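Local coordinates for sulfonate ABC transporter, periplasmic sulfonate-binding protein SsuA (Methylobacillus flagellatus, PDB 3UIF) that probably binds sulfonates or sulfate esters in the periplasm and delivers them to an ABC transporter for uptake, at residues 127-132 / 284-288; 56-61 / 74-79; 80-84 / 294-299. All blocks are in the same frame, centred on the assembly; numbering follows the deposited sequence.

Contacts 1, 2 and 3 cluster, their centres 11 to 14 Å apart, and contact 1 reaches across to the other lobe. Contact 2 closes first along the chain, joining helix 56-65 to the end of strand 71-75, in the six-stranded sheet, and to the start of helix 77-85. That helix runs on into contact 3, where the loop 294-299 packs on it; contact 1 lies wholly between the two segments of contact 3. Through contact 1, helix 276-291 meets helix 130-140, which follows strand 121-124 of the five-stranded sheet. I80 touches A285, and L77 reaches both G127 and L294, so helix 77-85 connects all three contacts.

Contact 1 (127-132 / 284-288); sequences GRPWEL and KAVAY. With SO4 (sulfate ion), chain B.
The first turn of helix 130-140 faces the side of helix 276-291, with L132 and Y288 closest at 6.6 Å between CA atoms. Y288 has two deposited conformers, and what follows holds for one of them. Its OH donates to E131 OE1 at 2.6 Å, using the carboxylate lone pair that points away from the other oxygen, with ring and carboxylate planes 79° apart. E131 reaches there fully extended, CG anti to the backbone N (chi1 -172°). G127 N also grips OE1 at 3.2 Å, but from well above the carboxylate plane. L132 lays CB over the centre of the Y288 ring, 4.2 Å from the centroid, while its CD2 meets A285 CB at 3.9 Å. On the far side of 127-132, R128 NE donates to O2 of a sulfate at 2.7 Å, with a weak second bond from NH2, and W130 turns its ring edge to the sulfate O3, CZ2 lying 3.5 Å away. H125 also binds this ion, probably a crystallisation component, which may mimic an anionic group of a ligand. Helix-to-helix packing of this kind joins the two lobes of a type II periplasmic binding protein.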
loop_
_atom_site.group_PDB
_atom_site.type_symbol
_atom_site.label_atom_id
_atom_site.label_comp_id
_atom_site.label_asym_id
_atom_site.label_seq_id
_atom_site.Cartn_x
_atom_site.Cartn_y
_atom_site.Cartn_z
ATOM N N GLY A 127 12.336 -4.148 7.607
ATOM C CA GLY A 127 12.168 -2.755 7.228
ATOM C C GLY A 127 11.128 -2.528 6.145
ATOM O O GLY A 127 10.978 -1.400 5.657
ATOM N N ARG A 128 10.409 -3.590 5.764
ATOM C CA ARG A 128 9.303 -3.477 4.801
ATOM C C ARG A 128 7.940 -3.388 5.464
ATOM O O ARG A 128 7.752 -3.937 6.553
ATOM C CB ARG A 128 9.327 -4.633 3.813
ATOM C CG ARG A 128 10.446 -4.484 2.792
ATOM C CD ARG A 128 10.217 -3.273 1.899
ATOM N NE ARG A 128 11.196 -3.268 0.829
ATOM C CZ ARG A 128 12.231 -2.438 0.751
ATOM N NH1 ARG A 128 12.409 -1.483 1.669
ATOM N NH2 ARG A 128 13.084 -2.550 -0.267
ATOM N N PRO A 129 6.973 -2.707 4.804
ATOM C CA PRO A 129 5.671 -2.518 5.452
ATOM C C PRO A 129 5.107 -3.811 6.036
ATOM O O PRO A 129 4.608 -3.799 7.156
ATOM C CB PRO A 129 4.792 -1.978 4.334
ATOM C CG PRO A 129 5.744 -1.316 3.393
ATOM C CD PRO A 129 7.011 -2.108 3.453
ATOM N N TRP A 130 5.239 -4.928 5.335
ATOM C CA TRP A 130 4.639 -6.157 5.835
ATOM C C TRP A 130 5.248 -6.679 7.110
ATOM O O TRP A 130 4.717 -7.621 7.710
ATOM C CB TRP A 130 4.582 -7.241 4.770
ATOM C CG TRP A 130 5.872 -7.511 4.063
ATOM C CD1 TRP A 130 6.804 -8.498 4.346
ATOM C CD2 TRP A 130 6.399 -6.812 2.891
ATOM N NE1 TRP A 130 7.846 -8.457 3.458
ATOM C CE2 TRP A 130 7.665 -7.469 2.558
ATOM C CE3 TRP A 130 5.965 -5.744 2.108
ATOM C CZ2 TRP A 130 8.449 -7.055 1.488
ATOM C CZ3 TRP A 130 6.762 -5.341 1.027
ATOM C CH2 TRP A 130 7.977 -5.972 0.732
ATOM N N GLU A 131 6.356 -6.080 7.542
ATOM C CA GLU A 131 6.971 -6.444 8.823
ATOM C C GLU A 131 6.037 -6.083 9.980
ATOM O O GLU A 131 6.004 -6.761 11.003
ATOM C CB GLU A 131 8.336 -5.780 9.005
ATOM C CG GLU A 131 9.081 -6.287 10.238
ATOM C CD GLU A 131 10.437 -5.632 10.467
ATOM O OE1 GLU A 131 10.574 -4.399 10.280
ATOM O OE2 GLU A 131 11.376 -6.362 10.853
ATOM N N LEU A 132 5.261 -5.021 9.788
ATOM C CA LEU A 132 4.251 -4.606 10.754
ATOM C C LEU A 132 3.189 -5.693 10.970
ATOM O O LEU A 132 2.862 -6.030 12.107
ATOM C CB LEU A 132 3.619 -3.283 10.318
ATOM C CG LEU A 132 2.428 -2.806 11.137
ATOM C CD1 LEU A 132 2.779 -2.599 12.612
ATOM C CD2 LEU A 132 1.854 -1.543 10.518
ATOM N N LYS A 284 -0.447 2.593 14.451
ATOM C CA LYS A 284 0.376 1.398 14.620
ATOM C C LYS A 284 1.661 1.488 13.796
ATOM O O LYS A 284 2.762 1.222 14.309
ATOM C CB LYS A 284 -0.411 0.148 14.258
ATOM C CG LYS A 284 -1.301 -0.360 15.368
ATOM C CD LYS A 284 -1.959 -1.667 14.962
ATOM C CE LYS A 284 -2.654 -2.335 16.142
ATOM N NZ LYS A 284 -3.020 -3.748 15.814
ATOM N N ALA A 285 1.505 1.888 12.532
ATOM C CA ALA A 285 2.608 2.011 11.601
ATOM C C ALA A 285 3.653 3.022 12.053
ATOM O O ALA A 285 4.846 2.795 11.863
ATOM C CB ALA A 285 2.105 2.351 10.206
ATOM N N VAL A 286 3.229 4.133 12.648
ATOM C CA VAL A 286 4.197 5.136 13.101
ATOM C C VAL A 286 4.995 4.613 14.295
ATOM O O VAL A 286 6.193 4.876 14.398
ATOM C CB VAL A 286 3.550 6.510 13.368
ATOM C CG1 VAL A 286 4.506 7.442 14.090
ATOM C CG2 VAL A 286 3.127 7.138 12.050
ATOM N N ALA A 287 4.339 3.846 15.167
ATOM C CA ALA A 287 4.997 3.226 16.330
ATOM C C ALA A 287 6.032 2.210 15.883
ATOM O O ALA A 287 7.145 2.182 16.435
ATOM C CB ALA A 287 3.987 2.577 17.268
ATOM N N TYR A 288 5.685 1.395 14.882
ATOM C CA TYR A 288 6.572 0.357 14.352
ATOM C C TYR A 288 7.769 0.946 13.611
ATOM O O TYR A 288 8.870 0.397 13.654
ATOM C CB TYR A 288 5.798 -0.597 13.434
ATOM C CG TYR A 288 6.619 -1.174 12.293
ATOM C CD1 TYR A 288 6.674 -0.529 11.047
ATOM C CD2 TYR A 288 7.345 -2.356 12.455
ATOM C CE1 TYR A 288 7.429 -1.042 9.999
ATOM C CE2 TYR A 288 8.096 -2.879 11.415
ATOM C CZ TYR A 288 8.139 -2.221 10.191
ATOM O OH TYR A 288 8.882 -2.735 9.152
HETATM S S SO4 B . 11.383 -5.672 -1.783
HETATM O O1 SO4 B . 10.694 -6.278 -2.961
HETATM O O2 SO4 B . 10.797 -4.310 -1.594
HETATM O O3 SO4 B . 11.209 -6.501 -0.557
HETATM O O4 SO4 B . 12.859 -5.623 -1.979
#

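Contact 2 (56-61 / 74-79); sequences VGPVIN and YGDLPP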
loop_
_atom_site.group_PDB
_atom_site.type_symbol
_atom_site.label_atom_id
_atom_site.label_comp_id
_atom_site.label_asym_id
_atom_site.label_seq_id
_atom_site.Cartn_x
_atom_site.Cartn_y
_atom_site.Cartn_z
ATOM N N VAL A 56 12.916 5.785 -4.308
ATOM C CA VAL A 56 11.825 6.424 -3.559
ATOM C C VAL A 56 12.304 7.507 -2.588
ATOM O O VAL A 56 11.725 8.585 -2.548
ATOM C CB VAL A 56 10.928 5.393 -2.848
ATOM C CG1 VAL A 56 9.909 6.094 -1.951
ATOM C CG2 VAL A 56 10.237 4.493 -3.874
ATOM N N GLY A 57 13.357 7.224 -1.822
ATOM C CA GLY A 57 14.006 8.227 -0.995
ATOM C C GLY A 57 14.568 9.426 -1.762
ATOM O O GLY A 57 14.102 10.552 -1.573
ATOM N N PRO A 58 15.603 9.198 -2.602
ATOM C CA PRO A 58 16.318 10.265 -3.328
ATOM C C PRO A 58 15.557 10.914 -4.499
ATOM O O PRO A 58 16.028 11.916 -5.056
ATOM C CB PRO A 58 17.585 9.570 -3.832
ATOM C CG PRO A 58 17.241 8.132 -3.875
ATOM C CD PRO A 58 16.272 7.893 -2.760
ATOM N N VAL A 59 14.404 10.353 -4.865
ATOM C CA VAL A 59 13.514 10.960 -5.859
ATOM C C VAL A 59 12.190 11.430 -5.218
ATOM O O VAL A 59 11.892 12.615 -5.268
ATOM C CB VAL A 59 13.287 10.034 -7.088
ATOM C CG1 VAL A 59 12.212 10.576 -8.016
ATOM C CG2 VAL A 59 14.579 9.865 -7.865
ATOM N N ILE A 60 11.406 10.540 -4.609
ATOM C CA ILE A 60 10.101 10.979 -4.085
ATOM C C ILE A 60 10.212 11.769 -2.788
ATOM O O ILE A 60 9.946 12.967 -2.796
ATOM C CB ILE A 60 9.032 9.873 -3.991
ATOM C CG1 ILE A 60 8.829 9.189 -5.355
ATOM C CG2 ILE A 60 7.718 10.475 -3.516
ATOM C CD1 ILE A 60 7.905 7.976 -5.338
ATOM N N ASN A 61 10.600 11.132 -1.683
ATOM C CA ASN A 61 10.776 11.860 -0.418
ATOM C C ASN A 61 11.611 13.127 -0.581
ATOM O O ASN A 61 11.292 14.158 -0.003
ATOM C CB ASN A 61 11.380 10.965 0.660
ATOM C CG ASN A 61 10.382 9.977 1.220
ATOM O OD1 ASN A 61 9.224 9.973 0.829
ATOM N ND2 ASN A 61 10.827 9.133 2.140
ATOM N N TYR A 74 1.947 6.653 -3.466
ATOM C CA TYR A 74 2.772 5.545 -3.021
ATOM C C TYR A 74 2.336 5.083 -1.642
ATOM O O TYR A 74 1.292 5.526 -1.153
ATOM C CB TYR A 74 4.271 5.885 -3.145
ATOM C CG TYR A 74 4.845 6.962 -2.238
ATOM C CD1 TYR A 74 6.212 6.957 -1.928
ATOM C CD2 TYR A 74 4.058 7.975 -1.687
ATOM C CE1 TYR A 74 6.778 7.921 -1.108
ATOM C CE2 TYR A 74 4.619 8.941 -0.859
ATOM C CZ TYR A 74 5.983 8.909 -0.576
ATOM O OH TYR A 74 6.563 9.863 0.237
ATOM N N GLY A 75 3.100 4.182 -1.030
ATOM C CA GLY A 75 2.718 3.563 0.243
ATOM C C GLY A 75 2.874 4.489 1.432
ATOM O O GLY A 75 3.353 5.606 1.292
ATOM N N ASP A 76 2.478 4.026 2.607
ATOM C CA ASP A 76 2.559 4.861 3.806
ATOM C C ASP A 76 3.919 4.827 4.484
ATOM O O ASP A 76 4.230 5.697 5.301
ATOM C CB ASP A 76 1.503 4.460 4.833
ATOM C CG ASP A 76 1.521 2.961 5.151
ATOM O OD1 ASP A 76 0.859 2.575 6.142
ATOM O OD2 ASP A 76 2.174 2.164 4.414
ATOM N N LEU A 77 4.733 3.829 4.178
ATOM C CA LEU A 77 5.998 3.754 4.904
ATOM C C LEU A 77 6.951 4.946 4.612
ATOM O O LEU A 77 7.331 5.659 5.550
ATOM C CB LEU A 77 6.669 2.382 4.773
ATOM C CG LEU A 77 7.741 2.139 5.855
ATOM C CD1 LEU A 77 7.201 2.293 7.277
ATOM C CD2 LEU A 77 8.413 0.789 5.668
ATOM N N PRO A 78 7.309 5.187 3.327
ATOM C CA PRO A 78 8.154 6.370 3.064
ATOM C C PRO A 78 7.680 7.715 3.667
ATOM O O PRO A 78 8.466 8.350 4.377
ATOM C CB PRO A 78 8.251 6.401 1.534
ATOM C CG PRO A 78 8.192 4.952 1.163
ATOM C CD PRO A 78 7.187 4.341 2.117
ATOM N N PRO A 79 6.418 8.139 3.415
ATOM C CA PRO A 79 5.953 9.422 3.953
ATOM C C PRO A 79 5.973 9.487 5.478
ATOM O O PRO A 79 6.236 10.546 6.043
ATOM C CB PRO A 79 4.526 9.548 3.425
ATOM C CG PRO A 79 4.117 8.199 2.970
ATOM C CD PRO A 79 5.366 7.437 2.653
#
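Y74 and N61 meet through a hydrogen bond within a beta-alpha-beta unit, in which helix 56-65 connects strands 44-51 and 71-75, both parallel to strand 6-17. Y74 OH donates to N61 OD1 at 2.7 Å, arriving almost in line with the C=O bond (174°). The amide stands steeply to the phenol, the two planes 76° apart, and OD1 sits at the ring edge. The other end of the amide is used as well: N61 ND2 makes a weak bond to P78 O at 3.3 Å, so one side chain spans from the strand end to the first turn of helix 77-85.

Around this polar pair the packing is apolar. I60 CG2 lies over one face of the Y74 ring, 4.0 Å from the centroid, in a CH-pi contact. V56 CG1 approaches the same ring at its edge, 3.7 Å from Y74 CE1, and also touches P78 CG, thus wedging between the tyrosine and the proline. It can do so because CG1 is anti to the backbone N (chi1 173°), which leaves it on the side facing the strand.

Further out, the Y74 ring meets W205 with the planes roughly perpendicular, and the Y74 backbone is hydrogen-bonded to G203 of the neighbouring strand 202-207. V13 and A11 of strand 6-17 lie beneath V56 and I60, so the helix rests on the sheet that carries Y74. Past the strand end, D76 turns the other way and bonds H281 through OD1, tying the strand-to-helix junction to helix 276-291. N61 itself lies in a wider pi-type turn of its helix, its N donating to V56 O at 2.9 Å.

Contact 3 (80-84 / 294-299); sequences IILNA and LTRTQA
N83 CB touches A299 CB at 3.9 Å, whereas the flat amide beyond that carbon takes no part in the contact. Its polar edge is engaged elsewhere, OD1 accepting from T88 N and ND2 donating to V89 O, which fixes the rotation of the group at the end of helix 77-85. The other flat group of note is the T297 peptide carbonyl: T295 OG1 donates to T297 O at 2.8 Å, lying in the carbonyl plane with a C=O...donor angle of 160°. This bond bridges two residues of the loop, where the chain bends round A84.

A84 packs against the inner side. Its CB meets T295 CG2 at 3.7 Å and lies 3.8 Å from T297 O, while T297 CG2 comes up against A84 O. T295 can serve both sides because OG1 sits between the backbone N and the carbonyl carbon (chi1 61°), pointing along the loop, whereas CG2 is turned to the helix. There CG2 also rests 3.9 Å from I81 CG1, the two side chains crossing at an angle. At one end of the contact I81 CD1 meets L294 CD1 more loosely, at 4.2 Å. At the other, the CA atoms of A84 and A299 approach to 4.4 Å, which lets A299 CB sit over the A84 backbone, 3.9 Å from A84 N.

This is plain apolar packing of an irregular C-terminal connection, between helices 276-291 and 301-304, against a helix of the six-stranded lobe in a type II periplasmic-binding-protein fold.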
loop_
_atom_site.group_PDB
_atom_site.type_symbol
_atom_site.label_atom_id
_atom_site.label_comp_id
_atom_site.label_asym_id
_atom_site.label_seq_id
_atom_site.Cartn_x
_atom_site.Cartn_y
_atom_site.Cartn_z
ATOM N N ILE A 80 5.712 8.371 6.142
ATOM C CA ILE A 80 5.966 8.258 7.585
ATOM C C ILE A 80 7.423 8.592 7.944
ATOM O O ILE A 80 7.673 9.354 8.876
ATOM C CB ILE A 80 5.571 6.860 8.138
ATOM C CG1 ILE A 80 4.039 6.716 8.218
ATOM C CG2 ILE A 80 6.219 6.588 9.494
ATOM C CD1 ILE A 80 3.546 5.298 8.369
ATOM N N ILE A 81 8.378 8.038 7.196
ATOM C CA ILE A 81 9.812 8.287 7.439
ATOM C C ILE A 81 10.203 9.744 7.167
ATOM O O ILE A 81 10.975 10.331 7.916
ATOM C CB ILE A 81 10.705 7.291 6.653
ATOM C CG1 ILE A 81 10.487 5.868 7.183
ATOM C CG2 ILE A 81 12.178 7.685 6.689
ATOM C CD1 ILE A 81 10.773 4.782 6.166
ATOM N N LEU A 82 9.653 10.316 6.102
ATOM C CA LEU A 82 9.836 11.726 5.775
ATOM C C LEU A 82 9.293 12.649 6.878
ATOM O O LEU A 82 9.999 13.537 7.375
ATOM C CB LEU A 82 9.163 12.033 4.427
ATOM C CG LEU A 82 9.187 13.463 3.888
ATOM C CD1 LEU A 82 10.614 13.999 3.807
ATOM C CD2 LEU A 82 8.482 13.549 2.544
ATOM N N ASN A 83 8.036 12.415 7.254
ATOM C CA ASN A 83 7.338 13.221 8.249
ATOM C C ASN A 83 7.950 13.194 9.636
ATOM O O ASN A 83 7.841 14.163 10.386
ATOM C CB ASN A 83 5.871 12.827 8.312
ATOM C CG ASN A 83 5.090 13.339 7.127
ATOM O OD1 ASN A 83 5.483 14.311 6.490
ATOM N ND2 ASN A 83 3.979 12.686 6.820
ATOM N N ALA A 84 8.594 12.089 9.987
ATOM C CA ALA A 84 9.296 12.008 11.261
ATOM C C ALA A 84 10.419 13.049 11.296
ATOM O O ALA A 84 10.535 13.804 12.261
ATOM C CB ALA A 84 9.826 10.604 11.488
ATOM N N LEU A 294 13.758 2.625 11.826
ATOM C CA LEU A 294 13.704 3.361 10.555
ATOM C C LEU A 294 13.673 4.871 10.814
ATOM O O LEU A 294 14.053 5.659 9.948
ATOM C CB LEU A 294 12.494 2.952 9.710
ATOM C CG LEU A 294 12.356 1.521 9.202
ATOM C CD1 LEU A 294 11.004 1.319 8.540
ATOM C CD2 LEU A 294 13.468 1.165 8.227
ATOM N N THR A 295 13.210 5.262 12.003
ATOM C CA THR A 295 13.173 6.667 12.430
ATOM C C THR A 295 13.510 6.789 13.911
ATOM O O THR A 295 13.193 5.901 14.705
ATOM C CB THR A 295 11.781 7.315 12.214
ATOM O OG1 THR A 295 10.787 6.619 12.976
ATOM C CG2 THR A 295 11.382 7.298 10.745
ATOM N N ARG A 296 14.148 7.894 14.281
ATOM C CA ARG A 296 14.399 8.197 15.691
ATOM C C ARG A 296 13.097 8.634 16.360
ATOM O O ARG A 296 12.809 8.248 17.492
ATOM C CB ARG A 296 15.448 9.300 15.831
ATOM C CG ARG A 296 16.637 9.142 14.898
ATOM C CD ARG A 296 17.700 10.218 15.107
ATOM N NE ARG A 296 18.243 10.282 16.479
ATOM C CZ ARG A 296 18.887 9.290 17.105
ATOM N NH1 ARG A 296 19.060 8.109 16.508
ATOM N NH2 ARG A 296 19.348 9.471 18.344
ATOM N N THR A 297 12.311 9.404 15.613
ATOM C CA THR A 297 11.136 10.134 16.097
ATOM C C THR A 297 9.819 9.483 15.629
ATOM O O THR A 297 9.822 8.611 14.752
ATOM C CB THR A 297 11.278 11.619 15.644
ATOM O OG1 THR A 297 12.086 12.313 16.598
ATOM C CG2 THR A 297 9.940 12.373 15.471
ATOM N N GLN A 298 8.706 9.878 16.245
ATOM C CA GLN A 298 7.376 9.492 15.763
ATOM C C GLN A 298 6.619 10.672 15.153
ATOM O O GLN A 298 6.414 11.684 15.798
ATOM C CB GLN A 298 6.550 8.867 16.878
ATOM C CG GLN A 298 6.846 7.399 17.141
ATOM C CD GLN A 298 5.711 6.710 17.891
ATOM O OE1 GLN A 298 4.538 6.895 17.569
ATOM N NE2 GLN A 298 6.057 5.914 18.894
ATOM N N ALA A 299 6.207 10.530 13.899
ATOM C CA ALA A 299 5.420 11.553 13.220
ATOM C C ALA A 299 4.079 11.745 13.911
ATOM O O ALA A 299 3.471 10.778 14.355
ATOM C CB ALA A 299 5.203 11.159 11.766
#